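Long-range contact in vascular protein tyrosine phosphatase 1 (Rattus norvegicus, PDB 3I36), which probably removes phosphate from phosphotyrosine residues of proteins through its cytoplasmic catalytic domain, the part present here: residues H211-F223 against D291-I303. Sequence-based numbering, arbitrary orientation. Where two conformers were deposited one is given.
Sequences HGVPDTTDLLINF and DQYVFLNQCVLDI
Phe295 reaches out from helix 291-303 into the bend that 211-223 makes as it leaves the WPD loop and enters helix 218-223. With CG anti to the backbone N (chi1 -180°), its ring extends across to Pro214, whose CD lies over one face, 4.0 Å from the ring centroid in a CH-pi contact. Thr216 O comes to the ring edge in its plane, 3.7 Å from Phe295 CE1, and Leu220 CD2 approaches near that plane at Phe295 CE2 (3.6 Å). Val213 lies alongside, running the other way, its CB beside Phe295 CD1 and its CG1 beside Gln292 CG. Replacing Phe295 with alanine is likely to open a gap beside Pro214 CD and leave Val213 and Leu220 without their common partner.

Further along, Thr217 splits its two branches: CG2, anti to the carbonyl carbon, packs on Cys299 SG at 3.6 Å, while OG1 points to Asp302 OD2 as hydrogen-bond donor, though the modelled 2.4 Å is too short for its exact length to be trusted. A water that accepts from Thr217 N donates to the same oxygen. Asp302 OD1 receives Gln298 NE2 on its syn side (2.9 Å), 35° out of the carboxylate plane. Ile221 CD1 meets Ile303 CG1 at 3.7 Å.

Gln292, whose OE1 accepts from Gln288 N, donates through NE2 to a water that bonds only weakly to Gly212 O. The contact thus joins an apolar clasp around one ring to a carboxylate approached from both segments, linking the chain that follows the WPD loop to the helix after Gln288, which probably contacts substrate.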
ATOM      1  N   HIS A 211       6.282   0.856  16.812  1.00 24.49           N
ATOM      2  CA  HIS A 211       6.407   2.305  16.788  1.00 28.21           C
ATOM      3  C   HIS A 211       7.542   2.701  15.864  1.00 29.85           C
ATOM      4  O   HIS A 211       8.591   2.054  15.838  1.00 34.63           O
ATOM      5  CB  HIS A 211       6.673   2.843  18.193  1.00 34.96           C
ATOM      6  CG  HIS A 211       5.609   2.486  19.180  1.00 37.00           C
ATOM      7  ND1 HIS A 211       5.681   1.365  19.977  1.00 42.57           N
ATOM      8  CD2 HIS A 211       4.437   3.091  19.483  1.00 38.98           C
ATOM      9  CE1 HIS A 211       4.603   1.300  20.739  1.00 45.74           C
ATOM     10  NE2 HIS A 211       3.833   2.336  20.458  1.00 42.20           N
ATOM     11  N   GLY A 212       7.324   3.767  15.109  1.00 28.33           N
ATOM     12  CA  GLY A 212       8.344   4.291  14.229  1.00 29.27           C
ATOM     13  C   GLY A 212       8.574   3.381  13.046  1.00 24.41           C
ATOM     14  O   GLY A 212       7.853   2.406  12.836  1.00 23.00           O
ATOM     15  N   VAL A 213       9.598   3.714  12.278  1.00 19.90           N
ATOM     16  CA  VAL A 213       9.915   3.016  11.053  1.00 18.53           C
ATOM     17  C   VAL A 213      10.952   1.946  11.322  1.00 20.17           C
ATOM     18  O   VAL A 213      11.597   1.954  12.370  1.00 24.95           O
ATOM     19  CB  VAL A 213      10.477   4.005  10.032  1.00 19.40           C
ATOM     20  CG1 VAL A 213       9.404   5.045   9.676  1.00 17.20           C
ATOM     21  CG2 VAL A 213      11.727   4.679  10.592  1.00 14.07           C
ATOM     22  N   PRO A 214      11.138   1.025  10.369  1.00 23.20           N
ATOM     23  CA  PRO A 214      12.199   0.028  10.543  1.00 19.08           C
ATOM     24  C   PRO A 214      13.568   0.681  10.779  1.00 20.48           C
ATOM     25  O   PRO A 214      13.855   1.752  10.241  1.00 17.77           O
ATOM     26  CB  PRO A 214      12.194  -0.714   9.206  1.00 19.52           C
ATOM     27  CG  PRO A 214      10.805  -0.533   8.680  1.00 19.61           C
ATOM     28  CD  PRO A 214      10.405   0.849   9.103  1.00 22.46           C
ATOM     29  N   ASP A 215      14.404   0.030  11.580  1.00 23.20           N
ATOM     30  CA  ASP A 215      15.740   0.544  11.880  1.00 30.36           C
ATOM     31  C   ASP A 215      16.630   0.610  10.646  1.00 27.03           C
ATOM     32  O   ASP A 215      17.502   1.472  10.540  1.00 27.21           O
ATOM     33  CB  ASP A 215      16.412  -0.327  12.943  1.00 39.61           C
ATOM     34  CG  ASP A 215      15.719  -0.246  14.281  1.00 45.59           C
ATOM     35  OD1 ASP A 215      15.136   0.820  14.588  1.00 43.94           O
ATOM     36  OD2 ASP A 215      15.761  -1.248  15.024  1.00 46.29           O
ATOM     37  N   THR A 216      16.408  -0.310   9.714  1.00 24.17           N
ATOM     38  CA  THR A 216      17.172  -0.353   8.478  1.00 24.84           C
ATOM     39  C   THR A 216      16.198  -0.445   7.328  1.00 23.48           C
ATOM     40  O   THR A 216      15.019  -0.728   7.530  1.00 18.88           O
ATOM     41  CB  THR A 216      18.121  -1.567   8.411  1.00 24.31           C
ATOM     42  OG1 THR A 216      17.356  -2.775   8.428  1.00 26.77           O
ATOM     43  CG2 THR A 216      19.096  -1.556   9.579  1.00 28.42           C
ATOM     44  N   THR A 217      16.695  -0.214   6.119  1.00 22.26           N
ATOM     45  CA  THR A 217      15.822  -0.168   4.957  1.00 22.88           C
ATOM     46  C   THR A 217      15.937  -1.444   4.142  1.00 24.72           C
ATOM     47  O   THR A 217      15.085  -1.726   3.316  1.00 20.91           O
ATOM     48  CB  THR A 217      16.180   1.012   4.049  1.00 20.56           C
ATOM     49  OG1 THR A 217      17.525   0.854   3.596  1.00 22.04           O
ATOM     50  CG2 THR A 217      16.057   2.335   4.804  1.00 22.82           C
ATOM     51  N   ASP A 218      16.995  -2.216   4.366  1.00 21.12           N
ATOM     52  CA  ASP A 218      17.275  -3.341   3.484  1.00 22.68           C
ATOM     53  C   ASP A 218      16.161  -4.385   3.477  1.00 19.30           C
ATOM     54  O   ASP A 218      15.822  -4.918   2.424  1.00 22.88           O
ATOM     55  CB  ASP A 218      18.639  -3.984   3.794  1.00 27.32           C
ATOM     56  CG  ASP A 218      18.838  -4.257   5.266  1.00 40.11           C
ATOM     57  OD1 ASP A 218      17.871  -4.128   6.044  1.00 40.07           O
ATOM     58  OD2 ASP A 218      19.976  -4.608   5.648  1.00 56.07           O
ATOM     59  N   LEU A 219      15.583  -4.665   4.637  1.00 18.33           N
ATOM     60  CA  LEU A 219      14.584  -5.719   4.712  1.00 19.53           C
ATOM     61  C   LEU A 219      13.333  -5.326   3.945  1.00 22.08           C
ATOM     62  O   LEU A 219      12.793  -6.123   3.174  1.00 20.10           O
ATOM     63  CB  LEU A 219      14.238  -6.056   6.157  1.00 19.51           C
ATOM     64  CG  LEU A 219      15.381  -6.809   6.844  1.00 30.50           C
ATOM     65  CD1 LEU A 219      15.152  -6.903   8.341  1.00 34.08           C
ATOM     66  CD2 LEU A 219      15.514  -8.190   6.221  1.00 27.70           C
ATOM     67  N   LEU A 220      12.865  -4.099   4.149  1.00 18.58           N
ATOM     68  CA  LEU A 220      11.686  -3.669   3.433  1.00 19.07           C
ATOM     69  C   LEU A 220      11.980  -3.609   1.940  1.00 14.64           C
ATOM     70  O   LEU A 220      11.125  -3.936   1.114  1.00 13.63           O
ATOM     71  CB  LEU A 220      11.202  -2.319   3.940  1.00 21.79           C
ATOM     72  CG  LEU A 220       9.858  -1.851   3.389  1.00 17.40           C
ATOM     73  CD1 LEU A 220       8.750  -2.824   3.774  1.00 14.46           C
ATOM     74  CD2 LEU A 220       9.559  -0.479   3.925  1.00 17.35           C
ATOM     75  N   ILE A 221      13.190  -3.184   1.591  1.00 15.63           N
ATOM     76  CA  ILE A 221      13.569  -3.112   0.184  1.00 17.28           C
ATOM     77  C   ILE A 221      13.652  -4.512  -0.426  1.00 15.42           C
ATOM     78  O   ILE A 221      13.167  -4.739  -1.530  1.00 16.13           O
ATOM     79  CB  ILE A 221      14.884  -2.348  -0.009  1.00 17.45           C
ATOM     80  CG1 ILE A 221      14.666  -0.855   0.250  1.00 19.49           C
ATOM     81  CG2 ILE A 221      15.441  -2.589  -1.409  1.00 19.05           C
ATOM     82  CD1 ILE A 221      15.948  -0.077   0.535  1.00 18.62           C
ATOM     83  N   ASN A 222      14.258  -5.455   0.294  1.00 13.37           N
ATOM     84  CA  ASN A 222      14.302  -6.837  -0.159  0.50 19.30           C
ATOM     85  C   ASN A 222      12.904  -7.432  -0.283  1.00 16.77           C
ATOM     86  O   ASN A 222      12.622  -8.203  -1.195  1.00 14.38           O
ATOM     87  CB  ASN A 222      15.158  -7.677   0.788  0.50 22.72           C
ATOM     88  CG  ASN A 222      16.617  -7.274   0.759  0.50 19.25           C
ATOM     89  OD1 ASN A 222      17.096  -6.692  -0.216  0.50 17.30           O
ATOM     90  ND2 ASN A 222      17.336  -7.585   1.834  0.50 20.49           N
ATOM     91  N   PHE A 223      12.035  -7.066   0.652  1.00 16.14           N
ATOM     92  CA  PHE A 223      10.648  -7.504   0.634  1.00 12.65           C
ATOM     93  C   PHE A 223       9.978  -6.945  -0.617  1.00 13.40           C
ATOM     94  O   PHE A 223       9.286  -7.671  -1.333  1.00 14.19           O
ATOM     95  CB  PHE A 223       9.971  -6.997   1.899  1.00 13.49           C
ATOM     96  CG  PHE A 223       8.504  -7.221   1.956  1.00 16.52           C
ATOM     97  CD1 PHE A 223       7.992  -8.437   2.368  1.00 16.89           C
ATOM     98  CD2 PHE A 223       7.625  -6.189   1.673  1.00 16.37           C
ATOM     99  CE1 PHE A 223       6.629  -8.621   2.476  1.00 14.97           C
ATOM    100  CE2 PHE A 223       6.257  -6.378   1.771  1.00 12.87           C
ATOM    101  CZ  PHE A 223       5.762  -7.601   2.178  1.00 12.14           C
ATOM    102  N   ASP A 291       8.690  10.736   9.912  1.00 20.23           N
ATOM    103  CA  ASP A 291       9.679   9.668  10.032  1.00 19.81           C
ATOM    104  C   ASP A 291       9.609   8.765   8.805  1.00 18.16           C
ATOM    105  O   ASP A 291      10.632   8.373   8.236  1.00 18.38           O
ATOM    106  CB  ASP A 291       9.438   8.829  11.300  1.00 24.56           C
ATOM    107  CG  ASP A 291       9.652   9.618  12.585  1.00 39.31           C
ATOM    108  OD1 ASP A 291       9.956  10.828  12.527  1.00 37.72           O
ATOM    109  OD2 ASP A 291       9.523   9.011  13.667  1.00 49.97           O
ATOM    110  N   GLN A 292       8.395   8.441   8.379  1.00 15.53           N
ATOM    111  CA  GLN A 292       8.255   7.631   7.178  1.00 14.39           C
ATOM    112  C   GLN A 292       8.843   8.334   5.975  1.00 13.38           C
ATOM    113  O   GLN A 292       9.488   7.706   5.147  1.00 16.16           O
ATOM    114  CB  GLN A 292       6.788   7.287   6.909  1.00 16.91           C
ATOM    115  CG  GLN A 292       6.270   6.264   7.892  1.00 18.28           C
ATOM    116  CD  GLN A 292       4.774   6.120   7.852  1.00 19.28           C
ATOM    117  OE1 GLN A 292       4.093   6.813   7.099  1.00 17.53           O
ATOM    118  NE2 GLN A 292       4.249   5.224   8.676  1.00 16.86           N
ATOM    119  N   TYR A 293       8.587   9.630   5.863  1.00 16.40           N
ATOM    120  CA  TYR A 293       9.087  10.393   4.731  1.00 17.24           C
ATOM    121  C   TYR A 293      10.612  10.408   4.726  1.00 16.40           C
ATOM    122  O   TYR A 293      11.238  10.290   3.678  1.00 16.27           O
ATOM    123  CB  TYR A 293       8.555  11.815   4.785  1.00 13.16           C
ATOM    124  CG  TYR A 293       8.879  12.635   3.561  1.00 17.73           C
ATOM    125  CD1 TYR A 293       8.112  12.528   2.417  1.00 18.60           C
ATOM    126  CD2 TYR A 293       9.958  13.508   3.549  1.00 15.46           C
ATOM    127  CE1 TYR A 293       8.391  13.270   1.297  1.00 19.61           C
ATOM    128  CE2 TYR A 293      10.242  14.269   2.431  1.00 18.30           C
ATOM    129  CZ  TYR A 293       9.453  14.135   1.303  1.00 23.66           C
ATOM    130  OH  TYR A 293       9.713  14.876   0.177  1.00 18.75           O
ATOM    131  N   VAL A 294      11.203  10.576   5.900  1.00 16.33           N
ATOM    132  CA  VAL A 294      12.652  10.528   5.995  1.00 14.19           C
ATOM    133  C   VAL A 294      13.132   9.122   5.678  1.00 19.53           C
ATOM    134  O   VAL A 294      14.123   8.942   4.984  1.00 16.36           O
ATOM    135  CB  VAL A 294      13.148  10.962   7.380  1.00 17.15           C
ATOM    136  CG1 VAL A 294      14.662  10.750   7.491  1.00 17.91           C
ATOM    137  CG2 VAL A 294      12.781  12.420   7.621  1.00 19.33           C
ATOM    138  N   PHE A 295      12.413   8.130   6.195  1.00 22.03           N
ATOM    139  CA  PHE A 295      12.715   6.729   5.910  1.00 22.96           C
ATOM    140  C   PHE A 295      12.779   6.478   4.413  1.00 16.78           C
ATOM    141  O   PHE A 295      13.632   5.719   3.943  1.00 16.95           O
ATOM    142  CB  PHE A 295      11.675   5.825   6.575  1.00 19.35           C
ATOM    143  CG  PHE A 295      11.899   4.353   6.355  1.00 23.20           C
ATOM    144  CD1 PHE A 295      12.829   3.652   7.117  1.00 20.46           C
ATOM    145  CD2 PHE A 295      11.160   3.666   5.411  1.00 22.65           C
ATOM    146  CE1 PHE A 295      13.014   2.292   6.928  1.00 18.97           C
ATOM    147  CE2 PHE A 295      11.342   2.319   5.210  1.00 22.34           C
ATOM    148  CZ  PHE A 295      12.272   1.624   5.966  1.00 18.41           C
ATOM    149  N   LEU A 296      11.888   7.114   3.650  1.00 16.11           N
ATOM    150  CA  LEU A 296      11.906   6.948   2.194  1.00 15.84           C
ATOM    151  C   LEU A 296      13.194   7.471   1.650  1.00 16.40           C
ATOM    152  O   LEU A 296      13.834   6.870   0.789  1.00 19.66           O
ATOM    153  CB  LEU A 296      10.811   7.776   1.540  1.00 22.41           C
ATOM    154  CG  LEU A 296       9.439   7.172   1.552  1.00 14.09           C
ATOM    155  CD1 LEU A 296       8.512   8.108   0.803  1.00 13.53           C
ATOM    156  CD2 LEU A 296       9.535   5.806   0.886  1.00 11.78           C
ATOM    157  N   ASN A 297      13.569   8.634   2.147  1.00 17.80           N
ATOM    158  CA  ASN A 297      14.799   9.220   1.694  1.00 19.63           C
ATOM    159  C   ASN A 297      15.956   8.337   2.113  1.00 18.68           C
ATOM    160  O   ASN A 297      16.911   8.169   1.364  1.00 19.31           O
ATOM    161  CB  ASN A 297      14.908  10.633   2.222  1.00 12.25           C
ATOM    162  CG  ASN A 297      14.004  11.566   1.472  1.00 14.46           C
ATOM    163  OD1 ASN A 297      12.841  11.774   1.844  1.00 19.30           O
ATOM    164  ND2 ASN A 297      14.515  12.104   0.379  1.00 14.53           N
ATOM    165  N   GLN A 298      15.860   7.756   3.305  1.00 16.07           N
ATOM    166  CA  GLN A 298      16.889   6.811   3.737  1.00 20.70           C
ATOM    167  C   GLN A 298      16.961   5.626   2.774  1.00 20.40           C
ATOM    168  O   GLN A 298      18.046   5.146   2.415  1.00 15.69           O
ATOM    169  CB  GLN A 298      16.610   6.306   5.151  1.00 21.02           C
ATOM    170  CG  GLN A 298      17.777   5.497   5.726  1.00 20.60           C
ATOM    171  CD  GLN A 298      19.012   6.352   5.898  1.00 26.56           C
ATOM    172  OE1 GLN A 298      18.973   7.364   6.599  1.00 21.53           O
ATOM    173  NE2 GLN A 298      20.117   5.955   5.257  1.00 22.63           N
ATOM    174  N   CYS A 299      15.792   5.148   2.362  1.00 20.89           N
ATOM    175  CA  CYS A 299      15.718   4.058   1.398  1.00 21.40           C
ATOM    176  C   CYS A 299      16.480   4.415   0.135  1.00 23.41           C
ATOM    177  O   CYS A 299      17.331   3.656  -0.317  1.00 20.96           O
ATOM    178  CB  CYS A 299      14.262   3.726   1.071  1.00 16.28           C
ATOM    179  SG  CYS A 299      13.455   2.828   2.378  1.00 22.01           S
ATOM    180  N   VAL A 300      16.178   5.582  -0.420  1.00 22.40           N
ATOM    181  CA  VAL A 300      16.863   6.055  -1.608  1.00 20.19           C
ATOM    182  C   VAL A 300      18.360   6.102  -1.382  1.00 16.76           C
ATOM    183  O   VAL A 300      19.135   5.661  -2.225  1.00 23.97           O
ATOM    184  CB  VAL A 300      16.378   7.455  -2.034  1.00 20.67           C
ATOM    185  CG1 VAL A 300      17.217   7.973  -3.187  1.00 23.71           C
ATOM    186  CG2 VAL A 300      14.909   7.404  -2.416  1.00 17.36           C
ATOM    187  N   LEU A 301      18.771   6.643  -0.240  1.00 17.88           N
ATOM    188  CA  LEU A 301      20.193   6.774   0.044  1.00 21.17           C
ATOM    189  C   LEU A 301      20.844   5.403   0.081  1.00 24.02           C
ATOM    190  O   LEU A 301      21.911   5.179  -0.503  1.00 21.89           O
ATOM    191  CB  LEU A 301      20.409   7.504   1.370  1.00 19.16           C
ATOM    192  CG  LEU A 301      21.854   7.837   1.713  1.00 21.91           C
ATOM    193  CD1 LEU A 301      22.390   8.847   0.717  1.00 26.63           C
ATOM    194  CD2 LEU A 301      21.951   8.364   3.155  1.00 21.43           C
ATOM    195  N   ASP A 302      20.191   4.476   0.767  1.00 22.09           N
ATOM    196  CA  ASP A 302      20.731   3.135   0.920  1.00 22.24           C
ATOM    197  C   ASP A 302      20.805   2.401  -0.417  1.00 25.15           C
ATOM    198  O   ASP A 302      21.764   1.680  -0.685  1.00 24.51           O
ATOM    199  CB  ASP A 302      19.897   2.346   1.926  1.00 25.21           C
ATOM    200  CG  ASP A 302      19.996   2.921   3.327  1.00 21.57           C
ATOM    201  OD1 ASP A 302      20.871   3.780   3.548  1.00 21.69           O
ATOM    202  OD2 ASP A 302      19.210   2.515   4.204  1.00 20.00           O
ATOM    203  N   ILE A 303      19.793   2.596  -1.253  1.00 24.71           N
ATOM    204  CA  ILE A 303      19.759   1.969  -2.564  1.00 27.25           C
ATOM    205  C   ILE A 303      20.894   2.495  -3.420  1.00 30.75           C
ATOM    206  O   ILE A 303      21.627   1.732  -4.043  1.00 31.59           O
ATOM    207  CB  ILE A 303      18.422   2.248  -3.260  1.00 25.48           C
ATOM    208  CG1 ILE A 303      17.307   1.506  -2.531  1.00 20.56           C
ATOM    209  CG2 ILE A 303      18.492   1.862  -4.736  1.00 25.66           C
ATOM    210  CD1 ILE A 303      15.929   1.910  -2.936  1.00 19.19           C
TER
HETATM  211  O   HOH W   1       5.919   3.766  10.393  1.00 19.90           O
HETATM  212  O   HOH W   2      10.944   5.854  13.372  1.00 24.81           O
HETATM  213  O   HOH W   3      19.274   1.602   6.561  1.00 38.54           O